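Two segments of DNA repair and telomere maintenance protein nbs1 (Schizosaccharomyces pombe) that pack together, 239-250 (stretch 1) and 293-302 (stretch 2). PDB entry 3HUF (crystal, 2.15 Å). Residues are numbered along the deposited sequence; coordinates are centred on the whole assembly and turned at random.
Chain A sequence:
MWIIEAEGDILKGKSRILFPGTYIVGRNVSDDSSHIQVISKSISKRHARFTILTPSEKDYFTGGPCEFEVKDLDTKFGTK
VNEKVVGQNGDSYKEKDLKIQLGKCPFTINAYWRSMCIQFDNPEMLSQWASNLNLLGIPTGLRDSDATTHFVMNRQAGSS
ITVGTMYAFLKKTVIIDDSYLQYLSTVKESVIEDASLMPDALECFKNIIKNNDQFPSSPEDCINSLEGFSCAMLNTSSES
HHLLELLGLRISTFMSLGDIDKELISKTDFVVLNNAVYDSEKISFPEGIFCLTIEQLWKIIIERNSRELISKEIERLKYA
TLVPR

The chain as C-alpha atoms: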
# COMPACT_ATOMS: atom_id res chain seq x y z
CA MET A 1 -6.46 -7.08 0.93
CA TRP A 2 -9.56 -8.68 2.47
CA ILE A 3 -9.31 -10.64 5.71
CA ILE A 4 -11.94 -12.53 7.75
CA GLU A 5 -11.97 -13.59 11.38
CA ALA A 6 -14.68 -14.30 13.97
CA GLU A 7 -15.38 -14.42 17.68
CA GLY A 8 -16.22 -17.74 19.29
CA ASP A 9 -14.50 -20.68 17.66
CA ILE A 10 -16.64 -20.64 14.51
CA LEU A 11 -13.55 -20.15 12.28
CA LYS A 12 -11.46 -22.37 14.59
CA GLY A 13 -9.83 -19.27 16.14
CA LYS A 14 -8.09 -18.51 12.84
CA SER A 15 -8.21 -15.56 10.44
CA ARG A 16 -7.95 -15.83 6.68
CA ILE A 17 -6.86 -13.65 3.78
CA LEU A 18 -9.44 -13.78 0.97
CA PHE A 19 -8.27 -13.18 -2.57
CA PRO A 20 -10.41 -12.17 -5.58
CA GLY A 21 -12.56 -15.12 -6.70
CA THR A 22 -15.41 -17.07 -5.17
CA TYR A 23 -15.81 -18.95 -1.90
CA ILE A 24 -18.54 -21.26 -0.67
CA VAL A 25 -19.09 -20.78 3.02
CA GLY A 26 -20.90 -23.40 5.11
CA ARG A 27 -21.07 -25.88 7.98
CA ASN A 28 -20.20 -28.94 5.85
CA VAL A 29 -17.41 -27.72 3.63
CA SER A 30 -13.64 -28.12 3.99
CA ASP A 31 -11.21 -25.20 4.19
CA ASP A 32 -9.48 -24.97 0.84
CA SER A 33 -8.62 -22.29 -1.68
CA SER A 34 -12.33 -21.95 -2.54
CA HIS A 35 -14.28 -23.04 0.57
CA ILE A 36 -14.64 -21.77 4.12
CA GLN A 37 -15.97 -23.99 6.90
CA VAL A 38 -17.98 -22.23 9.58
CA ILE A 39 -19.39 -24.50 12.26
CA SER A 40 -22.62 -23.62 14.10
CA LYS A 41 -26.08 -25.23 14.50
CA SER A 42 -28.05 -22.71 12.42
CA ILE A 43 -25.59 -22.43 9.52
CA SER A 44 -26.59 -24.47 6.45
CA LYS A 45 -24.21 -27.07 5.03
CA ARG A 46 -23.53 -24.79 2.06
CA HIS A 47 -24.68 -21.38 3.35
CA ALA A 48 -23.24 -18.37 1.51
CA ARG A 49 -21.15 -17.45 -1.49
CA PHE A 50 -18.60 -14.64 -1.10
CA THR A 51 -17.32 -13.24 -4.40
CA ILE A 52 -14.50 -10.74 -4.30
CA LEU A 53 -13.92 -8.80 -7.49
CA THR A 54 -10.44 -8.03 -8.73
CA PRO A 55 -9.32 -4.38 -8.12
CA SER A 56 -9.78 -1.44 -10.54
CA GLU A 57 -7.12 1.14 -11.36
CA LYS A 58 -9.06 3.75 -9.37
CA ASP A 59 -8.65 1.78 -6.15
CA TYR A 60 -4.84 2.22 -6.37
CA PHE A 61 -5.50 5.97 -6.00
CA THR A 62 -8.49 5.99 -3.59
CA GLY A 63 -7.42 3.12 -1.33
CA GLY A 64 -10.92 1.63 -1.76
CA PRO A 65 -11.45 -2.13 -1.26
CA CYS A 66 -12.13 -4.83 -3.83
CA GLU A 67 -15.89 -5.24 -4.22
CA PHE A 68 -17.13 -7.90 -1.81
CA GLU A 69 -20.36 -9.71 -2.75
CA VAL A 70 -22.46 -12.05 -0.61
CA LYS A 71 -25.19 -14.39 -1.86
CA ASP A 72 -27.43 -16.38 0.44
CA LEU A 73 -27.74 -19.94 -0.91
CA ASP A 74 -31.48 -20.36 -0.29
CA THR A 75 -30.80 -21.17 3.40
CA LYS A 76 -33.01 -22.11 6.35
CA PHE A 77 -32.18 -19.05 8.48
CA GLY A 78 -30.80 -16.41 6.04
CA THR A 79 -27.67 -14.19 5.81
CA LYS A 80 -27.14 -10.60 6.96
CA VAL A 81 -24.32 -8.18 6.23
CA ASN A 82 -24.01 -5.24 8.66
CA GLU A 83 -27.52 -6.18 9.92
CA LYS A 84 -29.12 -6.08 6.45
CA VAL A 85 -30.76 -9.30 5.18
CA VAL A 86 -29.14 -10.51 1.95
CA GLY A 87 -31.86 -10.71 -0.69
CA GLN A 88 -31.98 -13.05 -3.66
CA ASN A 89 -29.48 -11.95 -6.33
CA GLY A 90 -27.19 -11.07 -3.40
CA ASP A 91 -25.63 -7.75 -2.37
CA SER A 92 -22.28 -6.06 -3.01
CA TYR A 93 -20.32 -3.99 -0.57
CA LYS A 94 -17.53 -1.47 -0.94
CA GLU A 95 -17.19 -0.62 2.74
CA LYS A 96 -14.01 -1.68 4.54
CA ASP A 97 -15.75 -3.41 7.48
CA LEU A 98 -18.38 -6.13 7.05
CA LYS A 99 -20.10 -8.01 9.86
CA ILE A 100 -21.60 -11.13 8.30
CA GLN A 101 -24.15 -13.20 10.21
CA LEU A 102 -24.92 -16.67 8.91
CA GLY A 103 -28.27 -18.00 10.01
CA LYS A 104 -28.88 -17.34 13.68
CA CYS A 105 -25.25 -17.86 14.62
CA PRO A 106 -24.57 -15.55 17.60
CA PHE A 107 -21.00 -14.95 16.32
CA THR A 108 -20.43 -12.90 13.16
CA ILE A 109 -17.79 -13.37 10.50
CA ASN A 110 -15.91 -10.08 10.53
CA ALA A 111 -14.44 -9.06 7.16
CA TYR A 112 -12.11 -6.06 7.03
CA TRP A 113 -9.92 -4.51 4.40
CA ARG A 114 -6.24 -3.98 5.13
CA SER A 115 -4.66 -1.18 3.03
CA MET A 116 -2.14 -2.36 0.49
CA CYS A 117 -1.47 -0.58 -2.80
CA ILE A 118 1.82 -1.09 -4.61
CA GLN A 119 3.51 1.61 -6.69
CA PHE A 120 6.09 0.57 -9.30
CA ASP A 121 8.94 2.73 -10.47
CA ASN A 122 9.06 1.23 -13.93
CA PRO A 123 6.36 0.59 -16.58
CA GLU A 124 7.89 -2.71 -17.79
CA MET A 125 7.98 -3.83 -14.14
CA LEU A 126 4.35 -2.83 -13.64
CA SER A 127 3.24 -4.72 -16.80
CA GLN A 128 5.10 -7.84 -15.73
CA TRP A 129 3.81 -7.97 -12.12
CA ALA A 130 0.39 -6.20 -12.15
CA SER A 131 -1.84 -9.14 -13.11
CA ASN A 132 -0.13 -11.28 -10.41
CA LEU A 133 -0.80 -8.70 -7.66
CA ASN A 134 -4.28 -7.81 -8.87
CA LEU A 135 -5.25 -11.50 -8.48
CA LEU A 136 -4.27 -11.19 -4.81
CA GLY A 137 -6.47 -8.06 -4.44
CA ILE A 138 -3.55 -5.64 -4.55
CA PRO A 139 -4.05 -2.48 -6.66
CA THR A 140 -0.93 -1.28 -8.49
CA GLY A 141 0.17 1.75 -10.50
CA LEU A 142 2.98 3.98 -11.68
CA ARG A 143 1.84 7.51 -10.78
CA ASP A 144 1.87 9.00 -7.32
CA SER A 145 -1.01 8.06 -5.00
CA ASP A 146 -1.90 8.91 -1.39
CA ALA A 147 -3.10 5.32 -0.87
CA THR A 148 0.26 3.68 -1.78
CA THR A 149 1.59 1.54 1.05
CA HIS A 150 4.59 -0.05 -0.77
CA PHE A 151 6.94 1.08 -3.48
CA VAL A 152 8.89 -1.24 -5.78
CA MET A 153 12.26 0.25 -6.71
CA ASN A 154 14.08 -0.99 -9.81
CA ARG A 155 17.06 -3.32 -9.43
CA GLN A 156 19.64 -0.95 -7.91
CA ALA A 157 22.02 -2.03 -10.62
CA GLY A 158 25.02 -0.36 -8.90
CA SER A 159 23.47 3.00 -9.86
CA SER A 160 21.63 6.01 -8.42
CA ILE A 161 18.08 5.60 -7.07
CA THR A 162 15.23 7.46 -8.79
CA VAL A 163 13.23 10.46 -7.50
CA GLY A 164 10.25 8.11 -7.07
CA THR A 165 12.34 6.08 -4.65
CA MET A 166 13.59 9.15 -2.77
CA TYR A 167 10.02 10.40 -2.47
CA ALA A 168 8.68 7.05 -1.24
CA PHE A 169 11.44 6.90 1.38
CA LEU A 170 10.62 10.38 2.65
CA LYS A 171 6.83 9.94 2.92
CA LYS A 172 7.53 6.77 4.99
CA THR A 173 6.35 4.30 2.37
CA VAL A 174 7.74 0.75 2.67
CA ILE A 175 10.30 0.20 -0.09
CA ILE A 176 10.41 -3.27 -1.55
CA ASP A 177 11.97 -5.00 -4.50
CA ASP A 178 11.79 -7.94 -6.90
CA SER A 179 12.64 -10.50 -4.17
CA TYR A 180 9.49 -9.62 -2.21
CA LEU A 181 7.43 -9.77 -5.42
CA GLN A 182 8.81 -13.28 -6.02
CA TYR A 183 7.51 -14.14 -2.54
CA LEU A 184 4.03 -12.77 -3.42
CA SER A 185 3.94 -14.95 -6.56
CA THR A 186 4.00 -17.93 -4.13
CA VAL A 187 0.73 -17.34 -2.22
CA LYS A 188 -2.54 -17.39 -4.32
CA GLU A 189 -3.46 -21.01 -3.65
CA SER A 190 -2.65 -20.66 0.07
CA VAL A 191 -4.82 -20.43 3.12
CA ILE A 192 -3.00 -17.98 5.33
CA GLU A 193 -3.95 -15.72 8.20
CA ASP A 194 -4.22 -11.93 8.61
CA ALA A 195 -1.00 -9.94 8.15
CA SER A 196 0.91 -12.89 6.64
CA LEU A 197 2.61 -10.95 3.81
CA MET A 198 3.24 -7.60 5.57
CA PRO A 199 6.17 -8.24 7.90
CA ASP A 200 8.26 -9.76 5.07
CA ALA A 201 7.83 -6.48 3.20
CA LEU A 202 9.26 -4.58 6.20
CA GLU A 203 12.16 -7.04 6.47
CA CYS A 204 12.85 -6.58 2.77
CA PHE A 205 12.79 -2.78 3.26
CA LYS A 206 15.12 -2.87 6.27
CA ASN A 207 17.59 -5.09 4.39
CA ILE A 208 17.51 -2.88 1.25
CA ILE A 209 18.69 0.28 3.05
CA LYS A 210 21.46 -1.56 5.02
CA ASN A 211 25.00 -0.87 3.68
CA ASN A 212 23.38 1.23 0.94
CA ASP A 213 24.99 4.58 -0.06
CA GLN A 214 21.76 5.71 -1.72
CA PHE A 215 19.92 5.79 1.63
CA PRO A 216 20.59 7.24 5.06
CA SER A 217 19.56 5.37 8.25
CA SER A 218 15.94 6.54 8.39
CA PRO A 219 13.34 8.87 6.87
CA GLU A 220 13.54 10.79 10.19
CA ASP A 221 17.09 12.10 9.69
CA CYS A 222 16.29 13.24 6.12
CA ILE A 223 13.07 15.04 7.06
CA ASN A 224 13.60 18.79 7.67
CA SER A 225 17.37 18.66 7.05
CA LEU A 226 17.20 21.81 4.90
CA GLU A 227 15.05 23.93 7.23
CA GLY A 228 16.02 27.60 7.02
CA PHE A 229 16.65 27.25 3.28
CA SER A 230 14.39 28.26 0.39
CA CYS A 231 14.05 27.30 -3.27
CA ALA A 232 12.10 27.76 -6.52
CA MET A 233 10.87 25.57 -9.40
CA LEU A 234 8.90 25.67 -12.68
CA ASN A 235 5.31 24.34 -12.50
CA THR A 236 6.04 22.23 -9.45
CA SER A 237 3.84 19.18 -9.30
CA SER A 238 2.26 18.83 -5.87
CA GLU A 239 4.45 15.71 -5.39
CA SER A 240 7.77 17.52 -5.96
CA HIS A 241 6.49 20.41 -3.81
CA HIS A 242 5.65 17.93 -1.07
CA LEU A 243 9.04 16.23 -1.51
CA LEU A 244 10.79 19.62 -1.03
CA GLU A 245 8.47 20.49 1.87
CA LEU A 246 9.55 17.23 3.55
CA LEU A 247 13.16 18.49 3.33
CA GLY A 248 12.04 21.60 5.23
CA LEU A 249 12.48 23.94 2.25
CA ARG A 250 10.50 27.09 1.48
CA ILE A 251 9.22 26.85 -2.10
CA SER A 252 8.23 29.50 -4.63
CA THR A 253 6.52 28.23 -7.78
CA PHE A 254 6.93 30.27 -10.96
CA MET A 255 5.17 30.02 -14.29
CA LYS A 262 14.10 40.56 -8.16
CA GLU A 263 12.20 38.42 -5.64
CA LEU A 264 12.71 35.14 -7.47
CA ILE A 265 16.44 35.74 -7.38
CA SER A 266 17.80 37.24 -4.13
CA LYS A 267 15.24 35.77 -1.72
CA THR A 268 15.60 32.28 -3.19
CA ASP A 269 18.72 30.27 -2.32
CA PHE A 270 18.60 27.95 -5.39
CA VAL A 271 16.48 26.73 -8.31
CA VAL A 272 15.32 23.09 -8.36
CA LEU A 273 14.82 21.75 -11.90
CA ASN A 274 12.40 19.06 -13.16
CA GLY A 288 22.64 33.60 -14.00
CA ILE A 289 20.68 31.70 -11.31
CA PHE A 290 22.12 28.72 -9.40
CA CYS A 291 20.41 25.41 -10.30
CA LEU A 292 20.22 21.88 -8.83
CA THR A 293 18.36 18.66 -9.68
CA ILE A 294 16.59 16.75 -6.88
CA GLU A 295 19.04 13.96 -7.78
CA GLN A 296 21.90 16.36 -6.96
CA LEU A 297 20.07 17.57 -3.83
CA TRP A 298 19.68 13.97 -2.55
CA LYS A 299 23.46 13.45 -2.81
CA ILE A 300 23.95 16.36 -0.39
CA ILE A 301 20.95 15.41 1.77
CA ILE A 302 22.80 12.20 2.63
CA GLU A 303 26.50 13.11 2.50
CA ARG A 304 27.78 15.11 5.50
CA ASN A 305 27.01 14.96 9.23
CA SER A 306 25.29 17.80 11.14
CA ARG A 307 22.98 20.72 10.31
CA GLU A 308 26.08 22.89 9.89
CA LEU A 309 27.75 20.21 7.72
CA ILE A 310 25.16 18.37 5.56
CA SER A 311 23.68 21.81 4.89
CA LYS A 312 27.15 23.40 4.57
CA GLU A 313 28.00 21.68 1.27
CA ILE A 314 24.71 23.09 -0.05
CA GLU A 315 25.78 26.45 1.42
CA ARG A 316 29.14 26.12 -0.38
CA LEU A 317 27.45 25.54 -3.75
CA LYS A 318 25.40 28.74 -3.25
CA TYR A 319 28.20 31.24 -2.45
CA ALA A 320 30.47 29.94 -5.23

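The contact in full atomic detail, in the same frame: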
# COMPACT_ATOMS: atom_id res chain seq x y z
N GLU A 239 3.56 16.76 -5.90
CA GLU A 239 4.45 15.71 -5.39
C GLU A 239 5.87 16.24 -5.15
O GLU A 239 6.45 15.97 -4.10
CB GLU A 239 4.50 14.53 -6.37
CG GLU A 239 3.21 13.76 -6.50
CD GLU A 239 2.15 14.47 -7.32
OE1 GLU A 239 2.39 14.76 -8.50
OE2 GLU A 239 1.07 14.73 -6.77
N SER A 240 6.42 16.95 -6.13
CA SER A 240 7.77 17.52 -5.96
C SER A 240 7.78 18.62 -4.92
O SER A 240 8.73 18.72 -4.14
CB SER A 240 8.43 17.94 -7.28
OG SER A 240 7.47 18.35 -8.23
N HIS A 241 6.71 19.42 -4.88
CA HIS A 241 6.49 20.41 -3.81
C HIS A 241 6.46 19.73 -2.44
O HIS A 241 7.11 20.18 -1.49
CB HIS A 241 5.18 21.18 -4.04
CG HIS A 241 4.82 22.13 -2.94
ND1 HIS A 241 5.09 23.48 -2.99
CD2 HIS A 241 4.19 21.92 -1.75
CE1 HIS A 241 4.68 24.06 -1.88
NE2 HIS A 241 4.12 23.14 -1.12
N HIS A 242 5.73 18.63 -2.34
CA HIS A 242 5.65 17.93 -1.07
C HIS A 242 6.99 17.28 -0.69
O HIS A 242 7.37 17.27 0.47
CB HIS A 242 4.52 16.91 -1.04
CG HIS A 242 4.35 16.22 0.28
ND1 HIS A 242 4.30 16.91 1.47
CD2 HIS A 242 4.23 14.91 0.60
CE1 HIS A 242 4.15 16.06 2.47
NE2 HIS A 242 4.12 14.84 1.97
N LEU A 243 7.69 16.75 -1.69
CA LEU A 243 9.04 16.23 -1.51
C LEU A 243 9.96 17.31 -0.92
O LEU A 243 10.63 17.06 0.09
CB LEU A 243 9.56 15.67 -2.85
CG LEU A 243 11.01 15.20 -3.09
CD1 LEU A 243 11.66 14.65 -1.87
CD2 LEU A 243 11.02 14.15 -4.18
N LEU A 244 9.96 18.50 -1.51
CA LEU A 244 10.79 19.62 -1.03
C LEU A 244 10.34 20.17 0.33
O LEU A 244 11.18 20.53 1.15
CB LEU A 244 10.88 20.73 -2.07
CG LEU A 244 11.37 20.28 -3.45
CD1 LEU A 244 11.15 21.39 -4.46
CD2 LEU A 244 12.85 19.85 -3.42
N GLU A 245 9.03 20.23 0.55
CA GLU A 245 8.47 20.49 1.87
C GLU A 245 9.06 19.56 2.92
O GLU A 245 9.53 20.01 3.96
CB GLU A 245 6.96 20.28 1.87
CG GLU A 245 6.15 21.54 1.98
CD GLU A 245 4.68 21.25 2.19
OE1 GLU A 245 3.94 22.21 2.48
OE2 GLU A 245 4.26 20.06 2.09
N LEU A 246 9.02 18.25 2.64
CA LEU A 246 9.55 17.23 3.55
C LEU A 246 11.03 17.43 3.91
O LEU A 246 11.47 16.97 4.96
CB LEU A 246 9.32 15.82 3.01
CG LEU A 246 7.85 15.38 2.95
CD1 LEU A 246 7.71 13.96 2.41
CD2 LEU A 246 7.15 15.53 4.31
N LEU A 247 11.77 18.14 3.05
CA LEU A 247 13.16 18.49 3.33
C LEU A 247 13.25 19.78 4.15
O LEU A 247 14.34 20.21 4.52
CB LEU A 247 13.96 18.62 2.02
CG LEU A 247 13.96 17.40 1.09
CD1 LEU A 247 14.69 17.68 -0.22
CD2 LEU A 247 14.55 16.17 1.78
N GLY A 248 12.10 20.38 4.43
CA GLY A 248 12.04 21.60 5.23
C GLY A 248 12.30 22.88 4.45
O GLY A 248 12.54 23.94 5.03
N LEU A 249 12.24 22.78 3.12
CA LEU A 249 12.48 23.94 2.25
C LEU A 249 11.26 24.86 2.16
O LEU A 249 10.11 24.43 2.38
CB LEU A 249 12.88 23.49 0.85
CG LEU A 249 14.27 22.90 0.61
CD1 LEU A 249 14.29 22.15 -0.70
CD2 LEU A 249 15.35 24.00 0.61
N ARG A 250 11.53 26.12 1.81
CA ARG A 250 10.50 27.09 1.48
C ARG A 250 10.47 27.18 -0.05
O ARG A 250 11.49 27.41 -0.67
CB ARG A 250 10.86 28.44 2.12
CG ARG A 250 10.08 29.66 1.66
CD ARG A 250 10.32 30.78 2.67
NE ARG A 250 10.22 32.12 2.11
CZ ARG A 250 10.41 33.23 2.82
NH1 ARG A 250 10.68 33.15 4.12
NH2 ARG A 250 10.31 34.43 2.25
N THR A 293 19.40 19.69 -9.54
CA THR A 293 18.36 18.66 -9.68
C THR A 293 18.07 18.11 -8.29
O THR A 293 18.89 18.27 -7.38
CB THR A 293 18.77 17.50 -10.64
OG1 THR A 293 19.94 16.84 -10.14
CG2 THR A 293 19.04 18.01 -12.04
N ILE A 294 16.91 17.47 -8.12
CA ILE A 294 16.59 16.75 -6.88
C ILE A 294 17.61 15.62 -6.65
O ILE A 294 18.04 15.36 -5.53
CB ILE A 294 15.16 16.17 -6.89
CG1 ILE A 294 14.15 17.23 -7.34
CG2 ILE A 294 14.81 15.64 -5.50
CD1 ILE A 294 12.69 16.80 -7.32
N GLU A 295 18.00 14.98 -7.76
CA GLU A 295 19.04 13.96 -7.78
C GLU A 295 20.34 14.49 -7.17
O GLU A 295 20.97 13.81 -6.36
CB GLU A 295 19.27 13.47 -9.22
CG GLU A 295 18.15 12.57 -9.80
CD GLU A 295 16.99 13.33 -10.49
OE1 GLU A 295 16.79 14.55 -10.23
OE2 GLU A 295 16.25 12.70 -11.29
N GLN A 296 20.71 15.72 -7.52
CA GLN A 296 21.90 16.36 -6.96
C GLN A 296 21.69 16.75 -5.50
O GLN A 296 22.60 16.67 -4.68
CB GLN A 296 22.29 17.58 -7.79
CG GLN A 296 22.98 17.25 -9.11
CD GLN A 296 23.02 18.44 -10.07
OE1 GLN A 296 22.00 19.08 -10.34
NE2 GLN A 296 24.21 18.73 -10.60
N LEU A 297 20.46 17.16 -5.18
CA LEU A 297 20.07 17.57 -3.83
C LEU A 297 20.07 16.39 -2.85
O LEU A 297 20.41 16.55 -1.68
CB LEU A 297 18.68 18.20 -3.86
CG LEU A 297 18.39 19.56 -3.23
CD1 LEU A 297 16.90 19.66 -2.93
CD2 LEU A 297 19.20 19.81 -1.98
N TRP A 298 19.68 15.21 -3.34
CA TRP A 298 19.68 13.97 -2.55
C TRP A 298 21.11 13.57 -2.16
O TRP A 298 21.34 13.13 -1.03
CB TRP A 298 19.01 12.85 -3.34
CG TRP A 298 18.81 11.55 -2.60
CD1 TRP A 298 19.55 10.41 -2.72
CD2 TRP A 298 17.77 11.25 -1.65
NE1 TRP A 298 19.05 9.42 -1.90
CE2 TRP A 298 17.96 9.91 -1.23
CE3 TRP A 298 16.69 11.97 -1.11
CZ2 TRP A 298 17.12 9.28 -0.30
CZ3 TRP A 298 15.86 11.35 -0.18
CH2 TRP A 298 16.08 10.01 0.21
N LYS A 299 22.05 13.74 -3.08
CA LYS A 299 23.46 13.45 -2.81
C LYS A 299 24.00 14.23 -1.61
O LYS A 299 24.76 13.70 -0.81
CB LYS A 299 24.33 13.71 -4.05
CG LYS A 299 23.94 12.83 -5.23
CD LYS A 299 24.96 12.87 -6.35
CE LYS A 299 24.63 11.82 -7.39
NZ LYS A 299 25.83 11.35 -8.14
N ILE A 300 23.56 15.49 -1.50
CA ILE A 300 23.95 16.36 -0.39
C ILE A 300 23.14 16.03 0.87
O ILE A 300 23.65 16.11 1.98
CB ILE A 300 23.75 17.86 -0.76
CG1 ILE A 300 24.33 18.17 -2.15
CG2 ILE A 300 24.38 18.77 0.29
CD1 ILE A 300 23.89 19.52 -2.73
N ILE A 301 21.89 15.64 0.67
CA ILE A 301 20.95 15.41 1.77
C ILE A 301 21.35 14.20 2.61
O ILE A 301 20.99 14.10 3.79
CB ILE A 301 19.51 15.32 1.22
CG1 ILE A 301 18.64 16.38 1.88
CG2 ILE A 301 18.92 13.91 1.31
CD1 ILE A 301 18.03 17.28 0.86
N ILE A 302 22.13 13.32 1.99
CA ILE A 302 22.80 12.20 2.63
C ILE A 302 24.14 12.65 3.19
O ILE A 302 24.32 12.70 4.41
CB ILE A 302 23.07 11.06 1.62
CG1 ILE A 302 21.78 10.33 1.23
CG2 ILE A 302 24.08 10.06 2.16
CD1 ILE A 302 21.95 9.48 -0.01

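Two helices, 239-246 and 294-302, run side by side in nearly the same direction, their axes 18° apart and 12.6 Å at closest approach; this spacing leaves room for side chains to meet between them, and no hydrogen bond crosses the contact. The contacts within 4.5 Å are all between side-chain carbons, and 317 Å² is buried, both sides summed; the branched apolar side chains of the buried leucines and isoleucines suit such a contact. Along stretch 1, E239, H241, H242 and E245 stay out of reach of the second helix, and H242 ND1 donates to E245 OE2 (3.2 Å) about one turn on. S240 points toward stretch 2, and its CB lies 4.4 Å from I294 CD1, while its OG bonds to a residue just outside the stretch. L243, also directed toward the partner, places CD2 4.3 Å from I294 CG2, so I294 touches S240 and L243, about one turn apart on the first helix; it loses 72 Å², the largest share of any residue here. L244 leaves its backbone sideways, but its m, t rotamer carries CD2 to 4.1 Å from L297 CD1. L247 gives the most area from stretch 1, 62 Å²: with chi1 m and chi2 t, its CD1 lies 4.0 Å from L297 CD1 and 3.5 Å from I301 CD1, the closest approach of the interface. I301 reaches it with both chi angles between wells. G248 is the first residue to leave helical phi/psi, in a Schellman motif, its positive phi (83°) suiting glycine, with G248 N bonded to E245 O (2.6 Å) and L249 N to L244 O (3.2 Å). After it, L249 points toward stretch 2, and its CD1 sits 4.2 Å from L297 CD1. That one methyl of L297 thus touches L244, L247 and L249. T293 OG1 caps the second helix, accepting from Q296 N (3.0 Å).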